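Local structure of tumour necrosis factor receptor (Ectromelia virus, 3ON9) at residues Ser8-Ile13 / Tyr126-Asn131. The protein probably binds host tumour necrosis factor and, through the C-terminal SECRET domain described here, sequesters host chemokines to blunt the immune response. Residues are numbered along the deposited sequence; the frame is centred on the assembly and turned at random.
Sequences SIDVEI and YIVYAN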
ATOM      1  N   SER A   8      -2.079 -11.074  -8.423  1.00 18.59           N
ATOM      2  CA  SER A   8      -2.784 -10.037  -7.679  1.00 16.48           C
ATOM      3  C   SER A   8      -1.836  -9.360  -6.702  1.00 16.88           C
ATOM      4  O   SER A   8      -1.111 -10.042  -5.984  1.00 16.96           O
ATOM      5  CB  SER A   8      -3.930 -10.669  -6.883  1.00 16.95           C
ATOM      6  OG  SER A   8      -4.549  -9.721  -6.028  1.00 19.50           O
ATOM      7  N   ILE A   9      -1.838  -8.027  -6.676  1.00 15.49           N
ATOM      8  CA  ILE A   9      -1.093  -7.283  -5.662  1.00 14.85           C
ATOM      9  C   ILE A   9      -2.048  -6.321  -4.976  1.00 15.52           C
ATOM     10  O   ILE A   9      -2.799  -5.596  -5.636  1.00 16.68           O
ATOM     11  CB  ILE A   9       0.097  -6.461  -6.231  1.00 15.13           C
ATOM     12  CG1 ILE A   9       0.941  -7.292  -7.194  1.00 17.85           C
ATOM     13  CG2 ILE A   9       0.990  -5.966  -5.090  1.00 17.77           C
ATOM     14  CD1 ILE A   9       2.087  -6.501  -7.839  1.00 19.10           C
ATOM     15  N   ASP A  10      -1.997  -6.331  -3.647  1.00 16.88           N
ATOM     16  CA  ASP A  10      -2.830  -5.508  -2.794  1.00 15.53           C
ATOM     17  C   ASP A  10      -1.870  -4.723  -1.916  1.00 16.35           C
ATOM     18  O   ASP A  10      -0.958  -5.293  -1.325  1.00 18.00           O
ATOM     19  CB  ASP A  10      -3.743  -6.425  -1.961  1.00 16.74           C
ATOM     20  CG  ASP A  10      -4.260  -5.766  -0.695  1.00 23.08           C
ATOM     21  OD1 ASP A  10      -5.301  -5.088  -0.769  1.00 29.04           O
ATOM     22  OD2 ASP A  10      -3.628  -5.956   0.371  1.00 25.29           O
ATOM     23  N   VAL A  11      -2.032  -3.404  -1.888  1.00 16.42           N
ATOM     24  CA  VAL A  11      -1.242  -2.556  -1.017  1.00 16.22           C
ATOM     25  C   VAL A  11      -2.211  -1.800  -0.122  1.00 18.17           C
ATOM     26  O   VAL A  11      -3.135  -1.164  -0.616  1.00 20.02           O
ATOM     27  CB  VAL A  11      -0.371  -1.566  -1.834  1.00 17.49           C
ATOM     28  CG1 VAL A  11       0.402  -0.646  -0.895  1.00 17.71           C
ATOM     29  CG2 VAL A  11       0.584  -2.328  -2.742  1.00 17.47           C
ATOM     30  N   GLU A  12      -2.020  -1.904   1.192  1.00 15.17           N
ATOM     31  CA  GLU A  12      -2.872  -1.226   2.161  1.00 15.47           C
ATOM     32  C   GLU A  12      -2.026  -0.347   3.046  1.00 15.32           C
ATOM     33  O   GLU A  12      -0.959  -0.762   3.499  1.00 16.90           O
ATOM     34  CB  GLU A  12      -3.593  -2.231   3.059  1.00 18.52           C
ATOM     35  CG  GLU A  12      -4.465  -3.217   2.329  1.00 22.28           C
ATOM     36  CD  GLU A  12      -4.759  -4.445   3.176  1.00 25.88           C
ATOM     37  OE1 GLU A  12      -5.365  -4.300   4.264  1.00 25.31           O
ATOM     38  OE2 GLU A  12      -4.371  -5.554   2.753  1.00 25.14           O
ATOM     39  N   ILE A  13      -2.517   0.857   3.308  1.00 14.48           N
ATOM     40  CA  ILE A  13      -1.849   1.776   4.215  1.00 15.80           C
ATOM     41  C   ILE A  13      -2.865   2.316   5.221  1.00 15.60           C
ATOM     42  O   ILE A  13      -3.814   3.012   4.848  1.00 16.00           O
ATOM     43  CB  ILE A  13      -1.186   2.961   3.443  1.00 12.99           C
ATOM     44  CG1 ILE A  13      -0.329   2.464   2.262  1.00 17.74           C
ATOM     45  CG2 ILE A  13      -0.332   3.796   4.386  1.00 16.32           C
ATOM     46  CD1 ILE A  13      -1.065   2.404   0.907  1.00 16.50           C
ATOM     47  N   TYR A 126       0.604  -3.044   4.451  1.00 14.83           N
ATOM     48  CA  TYR A 126       0.610  -4.426   3.996  1.00 15.86           C
ATOM     49  C   TYR A 126       0.778  -4.465   2.491  1.00 15.18           C
ATOM     50  O   TYR A 126       0.045  -3.801   1.763  1.00 16.78           O
ATOM     51  CB  TYR A 126      -0.684  -5.146   4.379  1.00 15.91           C
ATOM     52  CG  TYR A 126      -1.076  -4.998   5.829  1.00 17.30           C
ATOM     53  CD1 TYR A 126      -0.619  -5.890   6.799  1.00 19.88           C
ATOM     54  CD2 TYR A 126      -1.905  -3.965   6.231  1.00 17.15           C
ATOM     55  CE1 TYR A 126      -0.988  -5.736   8.137  1.00 17.30           C
ATOM     56  CE2 TYR A 126      -2.274  -3.808   7.558  1.00 19.57           C
ATOM     57  CZ  TYR A 126      -1.821  -4.689   8.497  1.00 21.50           C
ATOM     58  OH  TYR A 126      -2.219  -4.504   9.811  1.00 22.03           O
ATOM     59  N   ILE A 127       1.749  -5.243   2.037  1.00 15.74           N
ATOM     60  CA  ILE A 127       1.910  -5.503   0.608  1.00 15.85           C
ATOM     61  C   ILE A 127       1.676  -6.995   0.430  1.00 16.30           C
ATOM     62  O   ILE A 127       2.409  -7.813   0.981  1.00 15.17           O
ATOM     63  CB  ILE A 127       3.309  -5.125   0.131  1.00 16.61           C
ATOM     64  CG1 ILE A 127       3.548  -3.638   0.405  1.00 19.08           C
ATOM     65  CG2 ILE A 127       3.448  -5.422  -1.380  1.00 15.64           C
ATOM     66  CD1 ILE A 127       4.973  -3.189   0.207  1.00 20.09           C
ATOM     67  N   VAL A 128       0.642  -7.338  -0.327  1.00 15.44           N
ATOM     68  CA  VAL A 128       0.148  -8.710  -0.367  1.00 16.29           C
ATOM     69  C   VAL A 128       0.125  -9.220  -1.793  1.00 15.41           C
ATOM     70  O   VAL A 128      -0.549  -8.650  -2.658  1.00 16.09           O
ATOM     71  CB  VAL A 128      -1.260  -8.791   0.239  1.00 18.55           C
ATOM     72  CG1 VAL A 128      -1.769 -10.227   0.220  1.00 18.93           C
ATOM     73  CG2 VAL A 128      -1.237  -8.255   1.669  1.00 21.08           C
ATOM     74  N   TYR A 129       0.886 -10.277  -2.038  1.00 15.15           N
ATOM     75  CA  TYR A 129       0.928 -10.905  -3.341  1.00 15.22           C
ATOM     76  C   TYR A 129       0.163 -12.215  -3.272  1.00 17.69           C
ATOM     77  O   TYR A 129       0.423 -13.055  -2.391  1.00 18.30           O
ATOM     78  CB  TYR A 129       2.368 -11.200  -3.725  1.00 16.34           C
ATOM     79  CG  TYR A 129       3.324 -10.036  -3.640  1.00 16.99           C
ATOM     80  CD1 TYR A 129       3.665  -9.319  -4.777  1.00 15.44           C
ATOM     81  CD2 TYR A 129       3.906  -9.661  -2.423  1.00 15.37           C
ATOM     82  CE1 TYR A 129       4.552  -8.272  -4.715  1.00 15.49           C
ATOM     83  CE2 TYR A 129       4.802  -8.605  -2.357  1.00 16.24           C
ATOM     84  CZ  TYR A 129       5.123  -7.919  -3.513  1.00 18.21           C
ATOM     85  OH  TYR A 129       6.021  -6.881  -3.479  1.00 18.26           O
ATOM     86  N   ALA A 130      -0.777 -12.400  -4.190  1.00 16.22           N
ATOM     87  CA  ALA A 130      -1.572 -13.618  -4.220  1.00 16.87           C
ATOM     88  C   ALA A 130      -1.708 -14.204  -5.613  1.00 17.08           C
ATOM     89  O   ALA A 130      -1.928 -13.480  -6.580  1.00 17.26           O
ATOM     90  CB  ALA A 130      -2.962 -13.359  -3.636  1.00 19.81           C
ATOM     91  N   ASN A 131      -1.572 -15.525  -5.702  1.00 17.56           N
ATOM     92  CA  ASN A 131      -2.020 -16.266  -6.866  1.00 19.14           C
ATOM     93  C   ASN A 131      -3.447 -16.688  -6.581  1.00 20.04           C
ATOM     94  O   ASN A 131      -3.670 -17.545  -5.730  1.00 19.06           O
ATOM     95  CB  ASN A 131      -1.145 -17.507  -7.059  1.00 20.14           C
ATOM     96  CG  ASN A 131      -1.545 -18.311  -8.278  1.00 22.96           C
ATOM     97  OD1 ASN A 131      -2.548 -18.018  -8.926  1.00 21.02           O
ATOM     98  ND2 ASN A 131      -0.756 -19.335  -8.597  1.00 27.68           N
TER
HETATM   99  O   HOH W   1      -3.303  -9.503  -3.529  1.00 19.17           O
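Asp-10 and Val-128 face each other as a hydrogen-bonded pair at the middle of an antiparallel ladder, with their backbones joined both ways: Val-128 N reaches Asp-10 O at 2.8 Å, and Asp-10 N donates to Val-128 O. Glu-12 and Tyr-126 repeat the two-way hydrogen bonding at one end; at the other, Ala-130 N to Ser-8 O is nearly straight (169°), whereas the return bond from Ser-8 N is weak. In the non-hydrogen-bonded pairs between them, CA-H groups of Ile-9, Val-11, Ile-127 and Tyr-129 lean on the carbonyl oxygens, as is usual in antiparallel sheets.

The two faces differ sharply. Ile-9, Val-11, Ile-127 and Tyr-129 are buried; CG2 of Ile-127 approaches CG2 of both Ile-9 and Val-11, while CG1 of Ile-9 lies 4.2 Å from CD1 of Tyr-129. The other face is partly open to solvent and more polar, although its cross-strand contacts are the closer ones. There OD2 of Asp-10 rests against CG2 of Val-128 (3.6 Å) and lies only 2.5 Å from OE2 of Glu-12, a spacing at which one of the two acids probably holds a proton. Glu-12 CB meets the Tyr-126 ring at its edge, 4.0 Å from CD2. Ser-8 OG, anti to its backbone N (chi1 173°), shares a water with Val-128 O.

Strand 8-16 is the middle strand of the five-stranded antiparallel sheet of the SECRET beta-sandwich and 122-130 lies next to it; 62-69 and 140-145 flank the pair. Their apolar face packs on Ile-83 and Leu-85 of the second sheet, where Tyr-129 OH is hydrogen-bonded to OE1 of Glu-111.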